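PDB 3R2T: putative uncharacterized protein from Staphylococcus aureus, which is a staphylococcal superantigen-like protein (SSL8) of the staphylococcal and streptococcal toxin family, probably secreted, whose precise function has not been established. Local coordinates for residues P70-T75 with A122-V127; N76-S81 with K114-D119; K98-L103 with R132-S137. All blocks are in the same frame, centred on the assembly; numbering follows the deposited sequence.

Contact 1: P70-T75 with A122-V127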
loop_
_atom_site.group_PDB
_atom_site.type_symbol
_atom_site.label_atom_id
_atom_site.label_comp_id
_atom_site.label_asym_id
_atom_site.label_seq_id
_atom_site.Cartn_x
_atom_site.Cartn_y
_atom_site.Cartn_z
ATOM N N PRO A 70 5.283 -11.711 12.774
ATOM C CA PRO A 70 4.580 -11.037 13.860
ATOM C C PRO A 70 3.133 -10.668 13.566
ATOM O O PRO A 70 2.778 -10.452 12.424
ATOM C CB PRO A 70 5.399 -9.748 14.070
ATOM C CG PRO A 70 6.483 -9.742 13.017
ATOM C CD PRO A 70 6.164 -10.792 12.029
ATOM N N SER A 71 2.310 -10.662 14.615
ATOM C CA SER A 71 0.915 -10.242 14.546
ATOM C C SER A 71 0.693 -9.466 15.828
ATOM O O SER A 71 1.498 -9.571 16.748
ATOM C CB SER A 71 -0.061 -11.420 14.447
ATOM O OG SER A 71 0.004 -12.250 15.588
ATOM N N TYR A 72 -0.392 -8.703 15.901
ATOM C CA TYR A 72 -0.670 -7.891 17.079
ATOM C C TYR A 72 -2.156 -7.801 17.334
ATOM O O TYR A 72 -2.927 -7.678 16.398
ATOM C CB TYR A 72 -0.153 -6.467 16.849
ATOM C CG TYR A 72 1.321 -6.364 16.470
ATOM C CD1 TYR A 72 2.287 -6.028 17.406
ATOM C CD2 TYR A 72 1.737 -6.594 15.163
ATOM C CE1 TYR A 72 3.652 -5.928 17.041
ATOM C CE2 TYR A 72 3.077 -6.492 14.795
ATOM C CZ TYR A 72 4.021 -6.169 15.728
ATOM O OH TYR A 72 5.337 -6.083 15.331
ATOM N N GLU A 73 -2.548 -7.837 18.599
ATOM C CA GLU A 73 -3.944 -7.721 18.992
ATOM C C GLU A 73 -4.134 -6.442 19.804
ATOM O O GLU A 73 -3.639 -6.321 20.912
ATOM C CB GLU A 73 -4.380 -8.923 19.819
ATOM C CG GLU A 73 -4.332 -10.244 19.067
ATOM C CD GLU A 73 -4.653 -11.420 19.954
ATOM O OE1 GLU A 73 -5.362 -11.233 20.969
ATOM O OE2 GLU A 73 -4.189 -12.537 19.637
ATOM N N LEU A 74 -4.874 -5.503 19.234
ATOM C CA LEU A 74 -5.137 -4.224 19.856
ATOM C C LEU A 74 -6.594 -4.232 20.298
ATOM O O LEU A 74 -7.452 -4.764 19.591
ATOM C CB LEU A 74 -4.841 -3.147 18.835
ATOM C CG LEU A 74 -3.437 -3.481 18.279
ATOM C CD1 LEU A 74 -3.144 -2.837 16.954
ATOM C CD2 LEU A 74 -2.365 -3.191 19.329
ATOM N N THR A 75 -6.879 -3.663 21.463
ATOM C CA THR A 75 -8.235 -3.705 21.986
ATOM C C THR A 75 -8.759 -2.363 22.473
ATOM O O THR A 75 -7.994 -1.525 22.936
ATOM C CB THR A 75 -8.317 -4.718 23.153
ATOM O OG1 THR A 75 -7.759 -5.977 22.733
ATOM C CG2 THR A 75 -9.758 -4.933 23.599
ATOM N N ALA A 122 -3.712 -6.918 13.636
ATOM C CA ALA A 122 -2.796 -6.334 12.662
ATOM C C ALA A 122 -1.616 -7.225 12.341
ATOM O O ALA A 122 -1.081 -7.903 13.218
ATOM C CB ALA A 122 -2.286 -4.975 13.189
ATOM N N VAL A 123 -1.242 -7.221 11.064
ATOM C CA VAL A 123 -0.108 -7.987 10.537
ATOM C C VAL A 123 0.643 -7.020 9.611
ATOM O O VAL A 123 0.045 -6.365 8.764
ATOM C CB VAL A 123 -0.582 -9.230 9.748
ATOM C CG1 VAL A 123 0.604 -10.012 9.196
ATOM C CG2 VAL A 123 -1.426 -10.111 10.631
ATOM N N PRO A 124 1.953 -6.923 9.756
ATOM C CA PRO A 124 2.588 -5.956 8.872
ATOM C C PRO A 124 2.703 -6.391 7.413
ATOM O O PRO A 124 3.121 -7.507 7.154
ATOM C CB PRO A 124 4.006 -5.802 9.468
ATOM C CG PRO A 124 4.081 -6.755 10.641
ATOM C CD PRO A 124 2.932 -7.695 10.533
ATOM N N GLU A 125 2.260 -5.534 6.491
ATOM C CA GLU A 125 2.485 -5.741 5.062
ATOM C C GLU A 125 3.837 -5.024 4.871
ATOM O O GLU A 125 4.665 -5.444 4.076
ATOM C CB GLU A 125 1.397 -5.129 4.207
ATOM C CG GLU A 125 0.008 -5.695 4.474
ATOM C CD GLU A 125 -0.060 -7.197 4.272
ATOM O OE1 GLU A 125 0.695 -7.768 3.439
ATOM O OE2 GLU A 125 -0.870 -7.818 4.967
ATOM N N LEU A 126 4.037 -3.934 5.620
ATOM C CA LEU A 126 5.308 -3.200 5.653
ATOM C C LEU A 126 5.388 -2.339 6.927
ATOM O O LEU A 126 4.378 -2.153 7.633
ATOM C CB LEU A 126 5.518 -2.330 4.411
ATOM C CG LEU A 126 4.669 -1.085 4.147
ATOM C CD1 LEU A 126 4.791 -0.083 5.284
ATOM C CD2 LEU A 126 5.117 -0.419 2.834
ATOM N N VAL A 127 6.586 -1.840 7.210
ATOM C CA VAL A 127 6.831 -0.957 8.348
ATOM C C VAL A 127 7.576 0.253 7.774
ATOM O O VAL A 127 8.614 0.084 7.142
ATOM C CB VAL A 127 7.692 -1.636 9.444
ATOM C CG1 VAL A 127 7.846 -0.712 10.669
ATOM C CG2 VAL A 127 7.093 -2.966 9.863
#
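Tyr72 and Ala122 face each other as an antiparallel hydrogen-bonded pair, and two backbone bonds join them. Tyr72 N gives its hydrogen to Ala122 O at 2.9 Å, a bent bond of 137°, whereas Ala122 N reaches Tyr72 O at 3.0 Å and is nearly straight at 171°. The ladder stops here: beyond Ala122 the segment 122-127 leaves through Val123 and Pro124, and the next N-H in register would belong to Pro124, which has none. Ala122 O also receives a CA-H...O contact from Ser71 CA, 3.3 Å away.

Apolar contacts fill in around this pair. On the sheet face shared by Tyr72 and Ala122 the CB atoms of the two residues lie 4.5 Å apart, and Leu74 brings its CD1 to 4.4 Å from Ala122 CB. A methyl group suits this site, since the ring of Phe99 also packs on Ala122 and meets the Tyr72 ring edge-to-face. With CG beside its backbone N (chi1 -55°), Tyr72 lays its ring back along its own strand toward Pro124. Pro124 CG then meets the ring at its edge, 4.3 Å from Tyr72 CE2, and Ala122 O lies at the same ring's edge, in its plane. At the start of the segment, Pro70 O comes within 3.3 Å of Pro124 CD, a van der Waals contact where a further ladder bond would otherwise fall.

Around the pair, Val123 N is taken by Ser135 OG, and Glu73 forms a salt bridge with Lys188 on helix 182-197. This is one end of the antiparallel pairing of 72-79 with 118-122, the first and fourth strands that close the OB-fold barrel, the N-terminal domain of staphylococcal superantigen-like proteins, which precedes the beta-grasp domain.

Contact 2: N76-S81 with K114-D119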
loop_
_atom_site.group_PDB
_atom_site.type_symbol
_atom_site.label_atom_id
_atom_site.label_comp_id
_atom_site.label_asym_id
_atom_site.label_seq_id
_atom_site.Cartn_x
_atom_site.Cartn_y
_atom_site.Cartn_z
ATOM N N ASN A 76 -10.084 -2.196 22.364
ATOM C CA ASN A 76 -10.796 -0.996 22.787
ATOM C C ASN A 76 -10.113 0.265 22.288
ATOM O O ASN A 76 -9.823 1.182 23.062
ATOM C CB ASN A 76 -10.958 -0.963 24.315
ATOM C CG ASN A 76 -11.934 0.135 24.788
ATOM O OD1 ASN A 76 -12.798 0.587 24.036
ATOM N ND2 ASN A 76 -11.790 0.556 26.031
ATOM N N VAL A 77 -9.857 0.289 20.983
ATOM C CA VAL A 77 -9.215 1.412 20.316
ATOM C C VAL A 77 -10.254 2.374 19.768
ATOM O O VAL A 77 -11.366 1.975 19.396
ATOM C CB VAL A 77 -8.328 0.955 19.111
ATOM C CG1 VAL A 77 -7.159 0.147 19.586
ATOM C CG2 VAL A 77 -9.149 0.175 18.115
ATOM N N SER A 78 -9.867 3.642 19.715
ATOM C CA SER A 78 -10.716 4.710 19.210
ATOM C C SER A 78 -10.066 5.249 17.948
ATOM O O SER A 78 -8.847 5.453 17.908
ATOM C CB SER A 78 -10.828 5.859 20.227
ATOM O OG SER A 78 -11.303 5.413 21.492
ATOM N N GLY A 79 -10.861 5.495 16.920
ATOM C CA GLY A 79 -10.298 6.020 15.684
ATOM C C GLY A 79 -11.289 6.640 14.733
ATOM O O GLY A 79 -12.513 6.527 14.898
ATOM N N GLN A 80 -10.720 7.300 13.731
ATOM C CA GLN A 80 -11.463 7.970 12.677
ATOM C C GLN A 80 -10.658 7.812 11.399
ATOM O O GLN A 80 -9.433 7.975 11.409
ATOM C CB GLN A 80 -11.656 9.455 13.016
ATOM C CG GLN A 80 -12.363 10.274 11.935
ATOM C CD GLN A 80 -12.613 11.720 12.345
ATOM O OE1 GLN A 80 -12.470 12.078 13.511
ATOM N NE2 GLN A 80 -12.999 12.551 11.384
ATOM N N SER A 81 -11.333 7.485 10.301
ATOM C CA SER A 81 -10.646 7.296 9.025
ATOM C C SER A 81 -10.189 8.626 8.423
ATOM O O SER A 81 -10.831 9.657 8.597
ATOM C CB SER A 81 -11.535 6.551 8.031
ATOM O OG SER A 81 -12.720 7.273 7.755
ATOM N N LYS A 114 -15.359 9.677 14.425
ATOM C CA LYS A 114 -14.624 9.061 15.546
ATOM C C LYS A 114 -15.468 7.909 16.103
ATOM O O LYS A 114 -16.613 8.105 16.497
ATOM C CB LYS A 114 -14.351 10.118 16.628
ATOM C CG LYS A 114 -13.297 9.787 17.702
ATOM C CD LYS A 114 -13.111 11.022 18.622
ATOM C CE LYS A 114 -11.843 10.990 19.490
ATOM N NZ LYS A 114 -11.778 9.887 20.480
ATOM N N THR A 115 -14.882 6.717 16.122
ATOM C CA THR A 115 -15.555 5.500 16.562
ATOM C C THR A 115 -14.809 4.908 17.740
ATOM O O THR A 115 -13.583 4.809 17.703
ATOM C CB THR A 115 -15.563 4.461 15.399
ATOM O OG1 THR A 115 -16.050 5.090 14.205
ATOM C CG2 THR A 115 -16.439 3.236 15.740
ATOM N N HIS A 116 -15.549 4.518 18.780
ATOM C CA HIS A 116 -14.955 3.921 19.993
ATOM C C HIS A 116 -15.237 2.430 20.079
ATOM O O HIS A 116 -16.094 1.910 19.385
ATOM C CB HIS A 116 -15.520 4.552 21.271
ATOM C CG HIS A 116 -15.279 6.020 21.399
ATOM N ND1 HIS A 116 -14.036 6.548 21.673
ATOM C CD2 HIS A 116 -16.132 7.066 21.354
ATOM C CE1 HIS A 116 -14.127 7.862 21.748
ATOM N NE2 HIS A 116 -15.391 8.203 21.566
ATOM N N GLY A 117 -14.503 1.754 20.954
ATOM C CA GLY A 117 -14.694 0.338 21.199
ATOM C C GLY A 117 -14.293 -0.610 20.099
ATOM O O GLY A 117 -14.961 -1.597 19.873
ATOM N N LEU A 118 -13.189 -0.344 19.426
ATOM C CA LEU A 118 -12.774 -1.237 18.357
ATOM C C LEU A 118 -11.636 -2.175 18.750
ATOM O O LEU A 118 -10.853 -1.862 19.629
ATOM C CB LEU A 118 -12.319 -0.429 17.158
ATOM C CG LEU A 118 -13.291 0.488 16.445
ATOM C CD1 LEU A 118 -12.517 1.363 15.447
ATOM C CD2 LEU A 118 -14.376 -0.327 15.766
ATOM N N ASP A 119 -11.589 -3.344 18.108
ATOM C CA ASP A 119 -10.480 -4.308 18.273
ATOM C C ASP A 119 -9.828 -4.363 16.905
ATOM O O ASP A 119 -10.483 -4.160 15.878
ATOM C CB ASP A 119 -10.927 -5.710 18.708
ATOM C CG ASP A 119 -11.332 -5.781 20.185
ATOM O OD1 ASP A 119 -11.190 -4.770 20.909
ATOM O OD2 ASP A 119 -11.774 -6.862 20.630
HETATM O O HOH W 1 -12.117 3.040 22.369
#
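Val77 and Leu118 meet as an antiparallel hydrogen-bonded pair, with Val77 N to Leu118 O at 2.7 Å and a return bond from Leu118 N to Val77 O. Their side chains cross at about a right angle. Val77 CG2, held between its own N and carbonyl carbon, presses to 3.4 Å from Leu118 CB, closer than two carbons normally pack. Branched aliphatic residues fit this buried face, where Leu118 also packs on Val139.

Further along, Gly79 and Thr115 form a second hydrogen-bonded pair, and Thr115 N reaches Gly79 O at 2.7 Å. The register slips by one residue between the pairs, a beta bulge. At the other end Asn76 and Val77 both face Leu118, a G1 bulge in which Asn76 has the left-handed backbone (phi 47°) that asparagine tolerates well. Gly117 likewise has positive phi, 70°, which favours glycine.

Polar side chains tie the edges of this framework. Ser78 OG is hydrogen-bonded to His116 ND1 at 3.0 Å, in the plane of the imidazole and at its edge; rotated anti to the carbonyl carbon (chi1 -56°), OG can meet both this nitrogen and a water. That water joins Ser78 OG, 2.7 Å away, to Asn76 OD1 and to Gly117 N, so the glycine amide is satisfied where the chain turns. Asp119 OD1 accepts from Asn76 N at 3.2 Å, the N-H coming almost end-on to the carboxylate oxygen, while OD2 forms a salt bridge with Lys177.

Both segments bend here, at Asn76 and at Gly117, and the backbone of Gly117 is bonded to Lys142. Past the corner, strand 118-122 pairs with 72-79 and also with 133-141, where Asp119 makes a backbone bond to Thr140; Val77 touches Gln94 in a neighbouring loop.

Contact 3: K98-L103 with R132-S137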
loop_
_atom_site.group_PDB
_atom_site.type_symbol
_atom_site.label_atom_id
_atom_site.label_comp_id
_atom_site.label_asym_id
_atom_site.label_seq_id
_atom_site.Cartn_x
_atom_site.Cartn_y
_atom_site.Cartn_z
ATOM N N LYS A 98 3.089 1.956 16.844
ATOM C CA LYS A 98 2.288 2.859 16.014
ATOM C C LYS A 98 1.705 2.050 14.858
ATOM O O LYS A 98 2.419 1.273 14.234
ATOM C CB LYS A 98 3.180 3.970 15.439
ATOM C CG LYS A 98 4.011 4.752 16.464
ATOM C CD LYS A 98 4.942 5.739 15.748
ATOM C CE LYS A 98 5.973 6.399 16.676
ATOM N NZ LYS A 98 5.367 7.244 17.736
ATOM N N PHE A 99 0.422 2.247 14.563
ATOM C CA PHE A 99 -0.239 1.509 13.494
ATOM C C PHE A 99 -0.960 2.374 12.484
ATOM O O PHE A 99 -1.356 3.499 12.779
ATOM C CB PHE A 99 -1.281 0.554 14.078
ATOM C CG PHE A 99 -0.703 -0.533 14.916
ATOM C CD1 PHE A 99 -0.276 -1.712 14.336
ATOM C CD2 PHE A 99 -0.586 -0.384 16.286
ATOM C CE1 PHE A 99 0.252 -2.719 15.100
ATOM C CE2 PHE A 99 -0.066 -1.399 17.055
ATOM C CZ PHE A 99 0.356 -2.564 16.463
ATOM N N GLN A 100 -1.141 1.794 11.298
ATOM C CA GLN A 100 -1.861 2.418 10.196
ATOM C C GLN A 100 -2.592 1.314 9.450
ATOM O O GLN A 100 -1.993 0.552 8.703
ATOM C CB GLN A 100 -0.922 3.171 9.267
ATOM C CG GLN A 100 -1.635 3.838 8.105
ATOM C CD GLN A 100 -0.785 4.899 7.443
ATOM O OE1 GLN A 100 -0.123 5.681 8.126
ATOM N NE2 GLN A 100 -0.816 4.951 6.116
ATOM N N VAL A 101 -3.896 1.261 9.669
ATOM C CA VAL A 101 -4.752 0.242 9.116
ATOM C C VAL A 101 -5.477 0.714 7.893
ATOM O O VAL A 101 -6.297 1.646 7.944
ATOM C CB VAL A 101 -5.805 -0.179 10.149
ATOM C CG1 VAL A 101 -6.710 -1.273 9.577
ATOM C CG2 VAL A 101 -5.101 -0.634 11.433
ATOM N N PHE A 102 -5.190 0.039 6.787
ATOM C CA PHE A 102 -5.799 0.364 5.520
ATOM C C PHE A 102 -7.143 -0.338 5.423
ATOM O O PHE A 102 -7.215 -1.566 5.514
ATOM C CB PHE A 102 -4.882 -0.068 4.389
ATOM C CG PHE A 102 -3.635 0.779 4.261
ATOM C CD1 PHE A 102 -3.497 1.661 3.211
ATOM C CD2 PHE A 102 -2.619 0.720 5.210
ATOM C CE1 PHE A 102 -2.348 2.448 3.082
ATOM C CE2 PHE A 102 -1.481 1.506 5.091
ATOM C CZ PHE A 102 -1.345 2.370 4.024
ATOM N N LEU A 103 -8.198 0.448 5.226
ATOM C CA LEU A 103 -9.553 -0.071 5.118
ATOM C C LEU A 103 -9.823 -0.412 3.654
ATOM O O LEU A 103 -10.469 0.355 2.936
ATOM C CB LEU A 103 -10.537 0.984 5.606
ATOM C CG LEU A 103 -10.259 1.493 7.026
ATOM C CD1 LEU A 103 -11.158 2.666 7.423
ATOM C CD2 LEU A 103 -10.356 0.353 8.024
ATOM N N ARG A 132 6.053 2.840 12.013
ATOM C CA ARG A 132 4.607 2.629 11.920
ATOM C C ARG A 132 4.313 1.401 11.039
ATOM O O ARG A 132 4.808 1.260 9.933
ATOM C CB ARG A 132 3.880 3.893 11.439
ATOM C CG ARG A 132 2.351 3.807 11.522
ATOM C CD ARG A 132 1.669 5.144 11.207
ATOM N NE ARG A 132 2.006 6.202 12.164
ATOM C CZ ARG A 132 1.405 6.394 13.343
ATOM N NH1 ARG A 132 0.420 5.598 13.762
ATOM N NH2 ARG A 132 1.799 7.385 14.122
ATOM N N ILE A 133 3.487 0.523 11.575
ATOM C CA ILE A 133 3.139 -0.739 10.956
ATOM C C ILE A 133 1.916 -0.638 10.056
ATOM O O ILE A 133 0.818 -0.342 10.526
ATOM C CB ILE A 133 2.865 -1.773 12.073
ATOM C CG1 ILE A 133 4.124 -1.920 12.955
ATOM C CG2 ILE A 133 2.464 -3.090 11.482
ATOM C CD1 ILE A 133 3.900 -2.662 14.289
ATOM N N PHE A 134 2.117 -0.899 8.769
ATOM C CA PHE A 134 1.043 -0.860 7.775
ATOM C C PHE A 134 0.336 -2.206 7.720
ATOM O O PHE A 134 0.949 -3.214 7.380
ATOM C CB PHE A 134 1.621 -0.543 6.394
ATOM C CG PHE A 134 1.947 0.921 6.166
ATOM C CD1 PHE A 134 2.432 1.728 7.182
ATOM C CD2 PHE A 134 1.857 1.454 4.890
ATOM C CE1 PHE A 134 2.753 3.069 6.945
ATOM C CE2 PHE A 134 2.185 2.790 4.636
ATOM C CZ PHE A 134 2.635 3.600 5.671
ATOM N N SER A 135 -0.954 -2.211 8.018
ATOM C CA SER A 135 -1.741 -3.429 8.007
ATOM C C SER A 135 -3.089 -3.176 7.333
ATOM O O SER A 135 -3.530 -2.015 7.216
ATOM C CB SER A 135 -1.947 -3.936 9.435
ATOM O OG SER A 135 -2.603 -5.194 9.460
ATOM N N VAL A 136 -3.734 -4.267 6.904
ATOM C CA VAL A 136 -5.016 -4.203 6.200
ATOM C C VAL A 136 -6.219 -4.684 7.000
ATOM O O VAL A 136 -6.247 -5.808 7.457
ATOM C CB VAL A 136 -4.989 -5.058 4.923
ATOM C CG1 VAL A 136 -6.344 -5.026 4.235
ATOM C CG2 VAL A 136 -3.875 -4.587 3.979
ATOM N N SER A 137 -7.209 -3.811 7.155
ATOM C CA SER A 137 -8.466 -4.143 7.827
ATOM C C SER A 137 -8.283 -4.868 9.174
ATOM O O SER A 137 -7.488 -4.419 10.009
ATOM C CB SER A 137 -9.330 -4.922 6.854
ATOM O OG SER A 137 -9.504 -4.167 5.667
#
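Strands 99-102 and 133-136 run parallel, their axes 4.5 Å apart and their directions 26° from one another, with Phe99 beside Ile133 and the pairing continuing in step to Phe102 beside Val136. Five backbone hydrogen bonds knit them: Ile133 N to Lys98 O, Gln100 N to Ile133 O, Ser135 N to Gln100 O, Phe102 N to Ser135 O at 2.7 Å, and Ser137 N to Phe102 O.

Arg132 bends its chain at chi3 and lays its guanidinium across Lys98, whose CB sits 3.6 Å above the centre of one face. From the edge of that plane NH1 donates to Phe99 O at 2.9 Å, though it approaches from 45° above the carbonyl plane, off the lone pairs. Arginine suits the place because its long aliphatic part also packs on Gln100 CB, while NH1 has a weak bond to Asn93.

Gln100 runs alongside Phe134, and its extended chain stacks the amide on the ring: NE2 lies 3.7 Å above one ring face, offset toward the rim, with the planes 25° apart. The same phenyl group meets Phe102 obliquely, their centroids 5.2 Å apart. On the opposite sheet face Phe99 and Ile133 point the same way side by side, Phe99 CE1 3.7 Å from Ile133 CD1, next to Tyr72. The small Ser135 side chain lies on that face too, beside Ala122.

Aromatic residues on the Phe102 and Phe134 face suit the subunit boundary: Phe102 meets Phe148 of the second subunit edge-to-face, and Phe134 packs on Phe174 of that subunit. Taking 72-79, 87-92, 99-102, 118-122 and 133-141 as the five barrel strands, this is the parallel pairing of the third with the fifth, characteristic of the OB-fold; the other pairings of the sheet are antiparallel.

Overall arrangement
All three contacts lie in the OB-fold domain and in one curled sheet. Contact 1 and contact 3 have centres about 7 Å apart, contact 2 and contact 3 about 13 Å, and contact 1 and contact 2 about 16 Å. Contacts 1 and 2 are two places on the pairing of the first barrel strand, 72-79, with the fourth, 118-122. Contact 3 joins the third, 99-102, to the fifth, 133-141, which also pairs with 118-122 and 126-127 and so links the two pairings into one barrel. Along the chain, contact 2 is nested inside the loop closed by contact 1, while contact 3 crosses both. Contacts 1 and 3 also touch the second subunit, whereas contact 2 does not.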